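Local coordinates for periplasmic sugar-binding domain protein (Pseudomonas fluorescens Pf-5, PDB 3H75), which probably binds a carbohydrate in the periplasm, as solute-binding proteins of its family do, with a two-domain alpha/beta architecture, at residues G12-T17 with Y41-P46; A30-L35 with R316-G321; H144-L149 with H174-L179; T206-S211 with D234-G239; L273-L278 with G321-G326. All coordinates share one frame; numbering follows the deposited sequence.

Contact 1 of 5, residues G12-T17 with Y41-P46. With SO4 (sulfate ion), chain B.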
# COMPACT_ATOMS: atom_id res chain seq x y z
N GLY A 12 -6.17 -6.95 6.53
CA GLY A 12 -7.30 -7.02 5.62
C GLY A 12 -8.18 -8.25 5.69
O GLY A 12 -8.04 -9.09 6.59
N ASN A 13 -9.11 -8.34 4.75
CA ASN A 13 -9.99 -9.50 4.66
C ASN A 13 -9.25 -10.55 3.84
O ASN A 13 -8.40 -10.22 3.00
CB ASN A 13 -11.31 -9.13 3.97
CG ASN A 13 -12.17 -8.20 4.80
OD1 ASN A 13 -12.26 -8.34 6.02
ND2 ASN A 13 -12.81 -7.25 4.14
N SER A 14 -9.57 -11.82 4.07
CA SER A 14 -8.92 -12.90 3.34
C SER A 14 -9.36 -12.96 1.88
O SER A 14 -8.87 -13.80 1.12
CB SER A 14 -9.18 -14.24 4.05
OG SER A 14 -10.54 -14.40 4.41
N THR A 15 -10.26 -12.06 1.50
CA THR A 15 -10.75 -11.98 0.13
C THR A 15 -10.49 -10.58 -0.42
O THR A 15 -10.93 -10.24 -1.52
CB THR A 15 -12.27 -12.25 0.05
OG1 THR A 15 -12.96 -11.39 0.97
CG2 THR A 15 -12.57 -13.70 0.41
N GLU A 16 -9.77 -9.76 0.35
CA GLU A 16 -9.46 -8.39 -0.06
C GLU A 16 -8.29 -8.42 -1.04
O GLU A 16 -7.17 -8.76 -0.67
CB GLU A 16 -9.13 -7.55 1.17
CG GLU A 16 -8.87 -6.08 0.86
CD GLU A 16 -8.75 -5.24 2.12
OE1 GLU A 16 -9.01 -5.76 3.22
OE2 GLU A 16 -8.41 -4.05 1.99
N THR A 17 -8.56 -8.03 -2.29
CA THR A 17 -7.54 -8.08 -3.33
C THR A 17 -6.13 -7.62 -2.97
O THR A 17 -5.17 -8.37 -3.15
CB THR A 17 -8.01 -7.33 -4.58
OG1 THR A 17 -9.30 -7.84 -4.97
CG2 THR A 17 -7.03 -7.54 -5.72
N TYR A 41 -5.25 -13.38 9.19
CA TYR A 41 -6.06 -12.25 8.74
C TYR A 41 -6.94 -11.69 9.85
O TYR A 41 -7.55 -12.45 10.61
CB TYR A 41 -6.96 -12.68 7.57
CG TYR A 41 -6.25 -12.75 6.24
CD1 TYR A 41 -6.07 -11.61 5.47
CD2 TYR A 41 -5.76 -13.96 5.75
CE1 TYR A 41 -5.42 -11.66 4.23
CE2 TYR A 41 -5.11 -14.03 4.52
CZ TYR A 41 -4.94 -12.88 3.77
OH TYR A 41 -4.32 -12.94 2.54
N ALA A 42 -7.03 -10.37 9.94
CA ALA A 42 -7.87 -9.74 10.95
C ALA A 42 -9.31 -9.62 10.46
O ALA A 42 -10.22 -9.39 11.24
CB ALA A 42 -7.34 -8.35 11.27
N GLU A 43 -9.49 -9.80 9.15
CA GLU A 43 -10.80 -9.66 8.51
C GLU A 43 -11.35 -8.27 8.83
O GLU A 43 -12.52 -8.08 9.18
CB GLU A 43 -11.77 -10.78 8.95
CG GLU A 43 -11.24 -12.21 8.72
CD GLU A 43 -11.02 -12.57 7.26
OE1 GLU A 43 -11.29 -11.74 6.36
OE2 GLU A 43 -10.56 -13.71 7.00
N ARG A 44 -10.45 -7.30 8.70
CA ARG A 44 -10.74 -5.88 8.90
C ARG A 44 -11.26 -5.40 10.25
O ARG A 44 -11.99 -4.42 10.34
CB ARG A 44 -11.66 -5.39 7.78
CG ARG A 44 -10.93 -5.16 6.44
CD ARG A 44 -9.86 -4.09 6.61
NE ARG A 44 -9.12 -3.80 5.38
CZ ARG A 44 -8.15 -2.89 5.32
NH1 ARG A 44 -7.82 -2.21 6.41
NH2 ARG A 44 -7.52 -2.65 4.18
N ASP A 45 -10.88 -6.11 11.32
CA ASP A 45 -11.24 -5.70 12.67
C ASP A 45 -9.90 -5.68 13.41
O ASP A 45 -9.37 -6.74 13.75
CB ASP A 45 -12.18 -6.69 13.34
CG ASP A 45 -12.60 -6.25 14.73
OD1 ASP A 45 -11.90 -5.39 15.31
OD2 ASP A 45 -13.61 -6.76 15.26
N PRO A 46 -9.33 -4.49 13.64
CA PRO A 46 -8.05 -4.38 14.34
C PRO A 46 -7.98 -5.10 15.68
O PRO A 46 -6.92 -5.53 16.11
CB PRO A 46 -7.86 -2.88 14.47
CG PRO A 46 -8.51 -2.36 13.24
CD PRO A 46 -9.79 -3.17 13.19
S SO4 B . -4.63 -0.54 5.66
O1 SO4 B . -3.91 0.68 5.22
O2 SO4 B . -5.01 -1.32 4.48
O3 SO4 B . -3.72 -1.32 6.52
O4 SO4 B . -5.84 -0.14 6.41

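Contact 2 of 5, residues A30-L35 with R316-G321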
# COMPACT_ATOMS: atom_id res chain seq x y z
N ALA A 30 8.64 -16.66 1.05
CA ALA A 30 8.85 -17.64 2.11
C ALA A 30 9.30 -18.98 1.54
O ALA A 30 10.20 -19.62 2.09
CB ALA A 30 7.56 -17.83 2.91
N ARG A 31 8.69 -19.40 0.44
CA ARG A 31 9.06 -20.67 -0.18
C ARG A 31 10.48 -20.64 -0.71
O ARG A 31 11.25 -21.58 -0.51
CB ARG A 31 8.10 -21.01 -1.33
CG ARG A 31 6.70 -21.40 -0.88
CD ARG A 31 5.90 -21.98 -2.04
NE ARG A 31 5.59 -21.00 -3.07
CZ ARG A 31 4.61 -20.10 -2.98
NH1 ARG A 31 3.84 -20.06 -1.91
NH2 ARG A 31 4.41 -19.24 -3.98
N ASP A 32 10.84 -19.55 -1.38
CA ASP A 32 12.17 -19.41 -1.96
C ASP A 32 13.26 -19.23 -0.91
O ASP A 32 14.38 -19.70 -1.09
CB ASP A 32 12.18 -18.22 -2.93
CG ASP A 32 13.41 -18.21 -3.82
OD1 ASP A 32 13.70 -19.24 -4.46
OD2 ASP A 32 14.09 -17.17 -3.89
N LEU A 33 12.92 -18.58 0.20
CA LEU A 33 13.87 -18.33 1.28
C LEU A 33 13.94 -19.43 2.34
O LEU A 33 14.79 -19.38 3.23
CB LEU A 33 13.53 -17.00 1.96
CG LEU A 33 13.64 -15.74 1.09
CD1 LEU A 33 12.99 -14.56 1.79
CD2 LEU A 33 15.10 -15.45 0.80
N GLY A 34 13.06 -20.41 2.24
CA GLY A 34 13.06 -21.50 3.20
C GLY A 34 12.61 -21.06 4.58
O GLY A 34 13.14 -21.50 5.59
N LEU A 35 11.62 -20.17 4.61
CA LEU A 35 11.09 -19.65 5.86
C LEU A 35 9.73 -20.28 6.16
O LEU A 35 8.98 -20.61 5.24
CB LEU A 35 10.92 -18.13 5.80
CG LEU A 35 12.15 -17.24 5.58
CD1 LEU A 35 11.72 -15.78 5.50
CD2 LEU A 35 13.13 -17.45 6.71
N ARG A 316 8.28 -15.15 -10.18
CA ARG A 316 9.34 -14.72 -11.10
C ARG A 316 10.44 -13.92 -10.40
O ARG A 316 11.34 -13.40 -11.05
CB ARG A 316 8.74 -13.88 -12.23
CG ARG A 316 7.82 -14.65 -13.15
CD ARG A 316 7.17 -13.74 -14.18
NE ARG A 316 8.15 -13.02 -14.99
CZ ARG A 316 9.03 -13.60 -15.80
NH1 ARG A 316 9.06 -14.93 -15.91
NH2 ARG A 316 9.88 -12.86 -16.49
N VAL A 317 10.36 -13.84 -9.08
CA VAL A 317 11.34 -13.10 -8.30
C VAL A 317 12.32 -14.05 -7.61
O VAL A 317 11.92 -15.01 -6.97
CB VAL A 317 10.66 -12.22 -7.24
CG1 VAL A 317 11.71 -11.44 -6.45
CG2 VAL A 317 9.69 -11.27 -7.91
N ASP A 318 13.61 -13.76 -7.76
CA ASP A 318 14.64 -14.58 -7.14
C ASP A 318 14.98 -13.99 -5.78
O ASP A 318 15.95 -13.25 -5.63
CB ASP A 318 15.89 -14.64 -8.02
CG ASP A 318 17.03 -15.37 -7.36
OD1 ASP A 318 16.77 -16.36 -6.64
OD2 ASP A 318 18.20 -14.96 -7.56
N PHE A 319 14.15 -14.31 -4.79
CA PHE A 319 14.33 -13.80 -3.44
C PHE A 319 15.65 -14.22 -2.81
O PHE A 319 16.37 -13.39 -2.25
CB PHE A 319 13.16 -14.24 -2.56
CG PHE A 319 11.85 -13.63 -2.96
CD1 PHE A 319 11.54 -12.32 -2.62
CD2 PHE A 319 10.92 -14.37 -3.69
CE1 PHE A 319 10.32 -11.75 -2.99
CE2 PHE A 319 9.69 -13.81 -4.07
CZ PHE A 319 9.40 -12.49 -3.72
N ARG A 320 15.98 -15.51 -2.89
CA ARG A 320 17.23 -15.98 -2.31
C ARG A 320 18.38 -15.18 -2.89
O ARG A 320 19.37 -14.91 -2.21
CB ARG A 320 17.43 -17.48 -2.59
CG ARG A 320 18.62 -18.08 -1.86
CD ARG A 320 18.68 -19.59 -2.05
NE ARG A 320 17.56 -20.28 -1.43
CZ ARG A 320 17.34 -20.34 -0.11
NH1 ARG A 320 18.19 -19.75 0.73
NH2 ARG A 320 16.29 -20.99 0.36
N GLY A 321 18.24 -14.78 -4.15
CA GLY A 321 19.27 -13.99 -4.80
C GLY A 321 19.39 -12.58 -4.24
O GLY A 321 20.42 -11.92 -4.42

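Contact 3 of 5, residues H144-L149 with H174-L179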
# COMPACT_ATOMS: atom_id res chain seq x y z
N HIS A 144 -11.08 30.09 -14.32
CA HIS A 144 -11.81 28.86 -14.06
C HIS A 144 -11.06 28.01 -13.05
O HIS A 144 -9.84 27.87 -13.12
CB HIS A 144 -11.96 28.04 -15.34
CG HIS A 144 -12.49 28.83 -16.50
ND1 HIS A 144 -11.97 30.06 -16.86
CD2 HIS A 144 -13.45 28.55 -17.41
CE1 HIS A 144 -12.59 30.50 -17.93
NE2 HIS A 144 -13.49 29.60 -18.29
N GLY A 145 -11.79 27.46 -12.09
CA GLY A 145 -11.15 26.61 -11.11
C GLY A 145 -11.20 25.19 -11.63
O GLY A 145 -11.87 24.91 -12.62
N ILE A 146 -10.48 24.30 -10.97
CA ILE A 146 -10.47 22.89 -11.34
C ILE A 146 -11.03 22.20 -10.11
O ILE A 146 -10.33 22.02 -9.12
CB ILE A 146 -9.03 22.38 -11.61
CG1 ILE A 146 -8.45 23.07 -12.84
CG2 ILE A 146 -9.05 20.86 -11.81
CD1 ILE A 146 -6.99 22.72 -13.11
N GLU A 147 -12.30 21.80 -10.17
CA GLU A 147 -12.93 21.17 -9.03
C GLU A 147 -12.53 19.71 -8.86
O GLU A 147 -12.49 18.94 -9.82
CB GLU A 147 -14.44 21.36 -9.10
CG GLU A 147 -14.78 22.85 -9.07
CD GLU A 147 -16.20 23.16 -8.64
OE1 GLU A 147 -16.94 22.23 -8.27
OE2 GLU A 147 -16.56 24.36 -8.66
N LEU A 148 -12.23 19.37 -7.61
CA LEU A 148 -11.75 18.05 -7.22
C LEU A 148 -12.53 17.40 -6.09
O LEU A 148 -12.97 18.08 -5.16
CB LEU A 148 -10.29 18.19 -6.78
CG LEU A 148 -9.64 17.05 -5.99
CD1 LEU A 148 -9.20 15.95 -6.94
CD2 LEU A 148 -8.43 17.61 -5.24
N LEU A 149 -12.68 16.08 -6.17
CA LEU A 149 -13.31 15.30 -5.11
C LEU A 149 -12.22 14.34 -4.66
O LEU A 149 -11.44 13.86 -5.49
CB LEU A 149 -14.51 14.50 -5.63
CG LEU A 149 -15.76 15.30 -6.02
CD1 LEU A 149 -16.82 14.35 -6.58
CD2 LEU A 149 -16.30 16.04 -4.80
N HIS A 174 -1.07 24.26 -5.97
CA HIS A 174 -1.99 24.53 -7.06
C HIS A 174 -3.31 25.13 -6.58
O HIS A 174 -4.34 24.46 -6.54
CB HIS A 174 -2.25 23.24 -7.84
CG HIS A 174 -1.02 22.68 -8.48
ND1 HIS A 174 -0.55 23.14 -9.69
CD2 HIS A 174 -0.13 21.77 -8.04
CE1 HIS A 174 0.59 22.53 -9.97
NE2 HIS A 174 0.87 21.69 -8.98
N PRO A 175 -3.30 26.42 -6.23
CA PRO A 175 -4.51 27.10 -5.75
C PRO A 175 -5.69 27.07 -6.72
O PRO A 175 -6.83 27.29 -6.32
CB PRO A 175 -4.02 28.51 -5.43
CG PRO A 175 -2.83 28.68 -6.31
CD PRO A 175 -2.15 27.34 -6.24
N GLN A 176 -5.43 26.80 -8.00
CA GLN A 176 -6.51 26.74 -8.98
C GLN A 176 -7.38 25.51 -8.75
O GLN A 176 -8.54 25.47 -9.16
CB GLN A 176 -5.95 26.72 -10.41
CG GLN A 176 -7.02 26.55 -11.47
CD GLN A 176 -6.49 26.69 -12.89
OE1 GLN A 176 -5.47 26.09 -13.25
NE2 GLN A 176 -7.19 27.48 -13.70
N VAL A 177 -6.82 24.50 -8.10
CA VAL A 177 -7.56 23.28 -7.80
C VAL A 177 -8.40 23.52 -6.55
O VAL A 177 -7.89 23.94 -5.51
CB VAL A 177 -6.61 22.08 -7.55
CG1 VAL A 177 -7.43 20.83 -7.21
CG2 VAL A 177 -5.77 21.82 -8.79
N HIS A 178 -9.70 23.25 -6.65
CA HIS A 178 -10.59 23.46 -5.53
C HIS A 178 -11.17 22.15 -5.02
O HIS A 178 -12.04 21.56 -5.66
CB HIS A 178 -11.72 24.40 -5.95
CG HIS A 178 -11.24 25.73 -6.44
ND1 HIS A 178 -12.00 26.55 -7.24
CD2 HIS A 178 -10.07 26.38 -6.24
CE1 HIS A 178 -11.32 27.64 -7.52
NE2 HIS A 178 -10.14 27.57 -6.93
N LEU A 179 -10.66 21.69 -3.89
CA LEU A 179 -11.15 20.46 -3.28
C LEU A 179 -12.52 20.76 -2.72
O LEU A 179 -12.64 21.45 -1.70
CB LEU A 179 -10.21 20.01 -2.16
CG LEU A 179 -10.67 18.83 -1.30
CD1 LEU A 179 -10.79 17.58 -2.14
CD2 LEU A 179 -9.67 18.62 -0.18
O HOH W 1 -14.93 25.83 -6.86

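Contact 4 of 5, residues T206-S211 with D234-G239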
# COMPACT_ATOMS: atom_id res chain seq x y z
N THR A 206 -16.92 19.05 -11.11
CA THR A 206 -15.78 18.20 -10.77
C THR A 206 -15.14 17.64 -12.04
O THR A 206 -15.82 17.10 -12.91
CB THR A 206 -16.20 17.01 -9.87
OG1 THR A 206 -16.71 17.51 -8.63
CG2 THR A 206 -14.99 16.10 -9.58
N GLN A 207 -13.82 17.78 -12.14
CA GLN A 207 -13.09 17.26 -13.30
C GLN A 207 -12.05 16.24 -12.85
O GLN A 207 -11.55 15.47 -13.66
CB GLN A 207 -12.37 18.37 -14.05
CG GLN A 207 -13.28 19.42 -14.64
CD GLN A 207 -12.51 20.43 -15.46
OE1 GLN A 207 -12.16 20.18 -16.62
NE2 GLN A 207 -12.22 21.57 -14.86
N LEU A 208 -11.72 16.26 -11.56
CA LEU A 208 -10.72 15.34 -11.03
C LEU A 208 -11.21 14.59 -9.80
O LEU A 208 -11.87 15.17 -8.93
CB LEU A 208 -9.45 16.09 -10.64
CG LEU A 208 -8.71 16.90 -11.70
CD1 LEU A 208 -7.54 17.63 -11.03
CD2 LEU A 208 -8.23 15.99 -12.83
N VAL A 209 -10.89 13.30 -9.72
CA VAL A 209 -11.26 12.49 -8.57
C VAL A 209 -10.01 11.73 -8.10
O VAL A 209 -9.52 10.84 -8.78
CB VAL A 209 -12.37 11.47 -8.90
CG1 VAL A 209 -12.71 10.64 -7.66
CG2 VAL A 209 -13.62 12.21 -9.39
N TRP A 210 -9.51 12.13 -6.94
CA TRP A 210 -8.33 11.53 -6.32
C TRP A 210 -8.86 10.47 -5.35
O TRP A 210 -9.74 10.76 -4.54
CB TRP A 210 -7.58 12.62 -5.53
CG TRP A 210 -6.33 12.22 -4.79
CD1 TRP A 210 -5.04 12.42 -5.19
CD2 TRP A 210 -6.26 11.68 -3.45
NE1 TRP A 210 -4.17 12.06 -4.19
CE2 TRP A 210 -4.89 11.60 -3.11
CE3 TRP A 210 -7.22 11.27 -2.51
CZ2 TRP A 210 -4.45 11.13 -1.87
CZ3 TRP A 210 -6.78 10.80 -1.27
CH2 TRP A 210 -5.41 10.74 -0.96
N SER A 211 -8.34 9.25 -5.45
CA SER A 211 -8.75 8.17 -4.54
C SER A 211 -7.53 7.52 -3.91
O SER A 211 -6.54 7.24 -4.60
CB SER A 211 -9.55 7.09 -5.28
OG SER A 211 -10.83 7.59 -5.66
N ASP A 234 -13.65 13.20 -19.75
CA ASP A 234 -14.09 14.46 -19.15
C ASP A 234 -13.99 14.48 -17.62
O ASP A 234 -14.22 15.51 -16.99
CB ASP A 234 -15.52 14.79 -19.58
CG ASP A 234 -16.51 13.70 -19.21
OD1 ASP A 234 -16.65 13.38 -18.01
OD2 ASP A 234 -17.16 13.15 -20.13
N LEU A 235 -13.63 13.34 -17.04
CA LEU A 235 -13.49 13.22 -15.59
C LEU A 235 -12.32 12.27 -15.37
O LEU A 235 -12.37 11.12 -15.80
CB LEU A 235 -14.78 12.65 -14.99
CG LEU A 235 -14.88 12.53 -13.47
CD1 LEU A 235 -14.66 13.90 -12.83
CD2 LEU A 235 -16.25 11.98 -13.10
N LEU A 236 -11.27 12.75 -14.72
CA LEU A 236 -10.08 11.93 -14.51
C LEU A 236 -9.94 11.38 -13.10
O LEU A 236 -10.08 12.12 -12.12
CB LEU A 236 -8.83 12.72 -14.90
CG LEU A 236 -8.90 13.40 -16.27
CD1 LEU A 236 -7.51 13.93 -16.62
CD2 LEU A 236 -9.37 12.41 -17.34
N PHE A 237 -9.64 10.09 -13.01
CA PHE A 237 -9.51 9.36 -11.75
C PHE A 237 -8.11 8.81 -11.49
O PHE A 237 -7.42 8.38 -12.41
CB PHE A 237 -10.45 8.16 -11.75
CG PHE A 237 -11.90 8.51 -11.79
CD1 PHE A 237 -12.67 8.47 -10.64
CD2 PHE A 237 -12.51 8.88 -12.99
CE1 PHE A 237 -14.02 8.77 -10.66
CE2 PHE A 237 -13.87 9.19 -13.03
CZ PHE A 237 -14.62 9.14 -11.87
N SER A 238 -7.72 8.81 -10.22
CA SER A 238 -6.45 8.24 -9.79
C SER A 238 -6.74 7.18 -8.73
O SER A 238 -7.78 7.21 -8.06
CB SER A 238 -5.52 9.31 -9.20
OG SER A 238 -6.00 9.77 -7.94
N GLY A 239 -5.81 6.24 -8.58
CA GLY A 239 -5.97 5.19 -7.58
C GLY A 239 -4.64 4.59 -7.17
O GLY A 239 -3.61 4.87 -7.79
O HOH W 2 -13.51 17.89 -18.08
O HOH W 3 -10.35 8.14 -8.21

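Contact 5 of 5, residues L273-L278 with G321-G326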
# COMPACT_ATOMS: atom_id res chain seq x y z
N LEU A 273 14.30 -10.17 7.09
CA LEU A 273 14.22 -11.00 8.29
C LEU A 273 15.05 -12.26 8.11
O LEU A 273 15.69 -12.73 9.05
CB LEU A 273 12.77 -11.35 8.61
CG LEU A 273 11.92 -10.15 9.02
CD1 LEU A 273 10.53 -10.62 9.41
CD2 LEU A 273 12.58 -9.41 10.17
N HIS A 274 15.03 -12.81 6.90
CA HIS A 274 15.81 -14.00 6.59
C HIS A 274 17.28 -13.69 6.88
O HIS A 274 17.98 -14.50 7.50
CB HIS A 274 15.62 -14.36 5.11
CG HIS A 274 16.64 -15.32 4.58
ND1 HIS A 274 17.90 -14.94 4.20
CD2 HIS A 274 16.57 -16.66 4.35
CE1 HIS A 274 18.57 -15.99 3.75
NE2 HIS A 274 17.78 -17.04 3.83
N ASP A 275 17.73 -12.52 6.45
CA ASP A 275 19.11 -12.13 6.67
C ASP A 275 19.40 -11.81 8.13
O ASP A 275 20.48 -12.10 8.63
CB ASP A 275 19.46 -10.93 5.78
CG ASP A 275 19.63 -11.32 4.32
OD1 ASP A 275 19.48 -12.52 4.00
OD2 ASP A 275 19.91 -10.43 3.49
N ASP A 276 18.43 -11.22 8.82
CA ASP A 276 18.63 -10.91 10.24
C ASP A 276 18.89 -12.19 11.02
O ASP A 276 19.75 -12.22 11.90
CB ASP A 276 17.41 -10.22 10.84
CG ASP A 276 17.57 -9.94 12.32
OD1 ASP A 276 18.35 -9.03 12.67
OD2 ASP A 276 16.94 -10.65 13.13
N ALA A 277 18.15 -13.24 10.70
CA ALA A 277 18.29 -14.52 11.38
C ALA A 277 19.68 -15.11 11.12
O ALA A 277 20.19 -15.88 11.93
CB ALA A 277 17.22 -15.50 10.91
N LEU A 278 20.28 -14.75 9.99
CA LEU A 278 21.60 -15.24 9.65
C LEU A 278 22.70 -14.37 10.24
O LEU A 278 23.89 -14.67 10.09
CB LEU A 278 21.76 -15.31 8.13
CG LEU A 278 20.94 -16.39 7.42
CD1 LEU A 278 21.09 -16.26 5.92
CD2 LEU A 278 21.40 -17.77 7.89
N GLY A 321 18.24 -14.78 -4.15
CA GLY A 321 19.27 -13.99 -4.80
C GLY A 321 19.39 -12.58 -4.24
O GLY A 321 20.42 -11.92 -4.42
N LEU A 322 18.35 -12.12 -3.57
CA LEU A 322 18.35 -10.79 -2.98
C LEU A 322 19.04 -10.80 -1.62
O LEU A 322 19.42 -9.75 -1.10
CB LEU A 322 16.92 -10.27 -2.83
CG LEU A 322 16.17 -10.03 -4.14
CD1 LEU A 322 14.75 -9.58 -3.84
CD2 LEU A 322 16.90 -8.97 -4.96
N SER A 323 19.19 -11.98 -1.04
CA SER A 323 19.83 -12.11 0.26
C SER A 323 21.26 -11.59 0.19
O SER A 323 21.95 -11.75 -0.82
CB SER A 323 19.85 -13.57 0.70
OG SER A 323 20.58 -13.72 1.91
N ALA A 324 21.70 -10.95 1.27
CA ALA A 324 23.05 -10.41 1.33
C ALA A 324 24.06 -11.52 1.62
O ALA A 324 25.26 -11.27 1.67
CB ALA A 324 23.13 -9.33 2.40
N GLN A 325 23.56 -12.73 1.81
CA GLN A 325 24.42 -13.88 2.10
C GLN A 325 25.41 -14.14 0.97
O GLN A 325 25.01 -14.32 -0.18
CB GLN A 325 23.57 -15.13 2.33
CG GLN A 325 24.37 -16.36 2.74
CD GLN A 325 23.55 -17.63 2.71
OE1 GLN A 325 23.10 -18.07 1.65
NE2 GLN A 325 23.34 -18.23 3.88
N GLY A 326 26.69 -14.17 1.31
CA GLY A 326 27.73 -14.41 0.32
C GLY A 326 27.87 -13.28 -0.67
O GLY A 326 28.50 -13.43 -1.72

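Contact 1 of 5, residues G12-T17 with Y41-P46
Two loops meet here at the carboxyl ends of neighbouring parallel strands, 5-10 and 36-41, in one domain of the periplasmic binding protein fold. Each loop leads into a helix: a type I beta turn from Asn13 to Glu16 sets up helix 17-33, and Asp45 stands at the N-cap of the next one. The turn is held from two sides. On one, Glu43, its chain bent at chi2 (-64°), brings its carboxylate back to Ser14. Glu43 OE1 takes Ser14 N at 2.9 Å from above the carboxylate plane, while Glu43 OE2 receives Ser14 OG at 2.7 Å on its syn lone pair. The Tyr41 ring packs against the same residue, with Ser14 CA over the centre of its face at 3.7 Å, a CH-pi contact; the phenol OH is bonded to Ser23. The other side is a side-on salt bridge, in which Arg44 gives NE to Glu16 OE1 at 2.9 Å and NH2 to OE2 at 2.7 Å. Glu16 OE1 is gripped twice, since its anti lone pair takes Asn13 N, so the carboxylate both closes the turn and fixes the guanidinium. Arg44 also touches Leu154 and Trp187. Its remaining reach goes to a sulfate, probably from the crystallisation liquor and also bonded to Trp19: Arg44 NH1 meets sulfate O4 at 2.9 Å in a nearly straight bond (174°).

Contact 2 of 5, residues A30-L35 with R316-G321
Helix 17-33 ends beside the start of a short, weakly bonded helix, about 319-322, bringing Leu33 CA within 5.4 Å of Arg320 CA. The main polar link is made by Asp32, whose CG lies anti to its backbone N (chi1 -166°) and so reaches across the gap. Its OD2 receives Arg320 N at 2.7 Å in a nearly straight bond (169°), the donor standing above the carboxylate plane. Such a carboxylate would probably be somewhat stabilised by the N-terminal end of this short helix, although Asp318 OD1, 3.9 Å from Asp32 OD2, adds a like charge. Arg320 is bent at chi3 (-66°), which curls its guanidinium back beside the helix end. There NH2 comes to 2.7 Å from Asp32 O, but at an angle too poor for a hydrogen bond. On the buried side Leu33 crosses Phe319 at about a right angle, Leu33 CG lying 4.0 Å from Phe319 CB. Val317 CG1 sits over the face of the Phe319 ring, which also meets Phe25 edge-to-face. Leu35 N bonds to Ala30 O and, weakly, Gly34 N to Arg31 O; with positive phi at Gly34 this is a Schellman motif, a classic helix ending.

Contact 3 of 5, residues H144-L149 with H174-L179
Ile146 O is the best-held polar atom between these parallel strands, with one hydrogen bond and one CA-H...O contact. His178 N donates to it at 2.8 Å from above the carbonyl plane, and Val177 CA approaches it at 3.3 Å. The pattern continues on either side, Ile146 N donating to Gln176 O and Leu148 N to His178 O, each at 2.9 Å. These bonds join strands 146-152 and 177-184 of a beta-alpha-beta unit, whose connecting helix 158-173 covers Leu148, Val177 and Leu179. On that face Leu148 CD2 packs obliquely on Leu179 CD1 at 3.9 Å, and touches Val177 CG1. At the strand entrance Gln176, extended, crosses Ile146 obliquely, OE1 near Ile146 CD1, and sends NE2 to His144 O, though its placement is less certain. An alanine here would probably loosen the entrance, since both the bond to His144 O and the cover over Ile146 CD1 would go. On the opposite face the paired residues Glu147 and His178 are polar. The His178 ring passes Gly145 CA at 3.7 Å, where a side chain would collide with CE1. One water joins His178 ND1 to Glu147 OE2, while Glu147 OE1 forms a salt bridge with Arg180. Chemistry thus divides by face: main-chain bonds set the pairing, apolar branches pack on the face covered by helices 158-173 and 122-137, and the nearby carboxylate may raise the proton affinity of His178.

Contact 4 of 5, residues T206-S211 with D234-G239
Val209 and Phe237 lie side by side at the heart of this parallel strand pair, Val209 CB coming within 3.5 Å of Phe237 CD1. Phe237 CE1 also meets Val209 CG2, at 3.7 Å, and that methyl meets Leu235 CD1 at 4.0 Å. Trimming Phe237 to an alanine would probably slacken this face, because Val209 would lose the ring lying along all its branches. On the reverse face Leu208 CD2 packs on Leu236 CB, the leucines pointing the same way. What positions these side chains is the main chain: Leu236 N bonds to Gln207 O, Val209 N to Leu236 O at 2.8 Å, and Ser238 N to Val209 O at 3.1 Å, the last two nearly along the C=O axis. Beyond them Ser211 N reaches Ser238 O and OG only weakly. A water makes three bonds, donating to Val209 O and Ser238 O and accepting from Ser211 OG at 2.7 Å; it lies at the Phe237 ring edge, in plane. Further out, helix 214-226, the crossover of this beta-alpha-beta unit, covers Phe237 through Ala220, Met221 and Ala224. Helix 122-137 lies against Trp210 and Ser238, and strand 146-152 bonds along the far edge of 206-211.

Contact 5 of 5, residues L273-L278 with G321-G326
Nearly all the grip of this contact is gathered on one buried carboxylate, Asp275, at the end of helix 265-277. Asp275 OD1 has two donors: Ser323 OG at 2.6 Å on the syn lone pair, and His274 ND1 at 2.9 Å on the anti one. The second bond lies in the imidazole plane, so it holds the His274 ring at a fixed rotation and leaves CE1 beside Ser323 OG. Asp275 OD2 receives Ala324 N at 2.9 Å in an almost straight bond (174°), and Tyr333 OH adds another. So many donors would probably keep the aspartate ionised despite its burial. The exposed side is slack by comparison. There Leu278 CD1 merely touches Gln325 NE2, 3.6 Å away, with the two chains crossing obliquely. Ser323, with OG anti to its backbone N, also accepts Gln325 N at 3.1 Å, and its hydroxyl thereby links the helix to its own loop. The arrangement joins a His-carboxylate hydrogen bond to an ST turn.

Contacts 3 and 4 share one sheet: strands 146-152 and 206-211 are neighbours, so the edge pairing of contact 3, partly buried, leads directly into the buried pairing of contact 4. Both rest on main-chain bonds flanked by apolar side chains. Contacts 1, 2 and 5 belong to the other domain and depend instead on side-chain carboxylates that bind backbone N-H groups. Contacts 2 and 5 meet, sharing Gly321 and helix 319-322, with His274 packed on Leu33, and tie a late part of the chain to helices 17-33 and 265-277. Contact 5 is buried around Asp275, though its Leu278-Gln325 rim is exposed. Contacts 1 and 2 are partly buried, and contact 1 alone is built around a salt bridge.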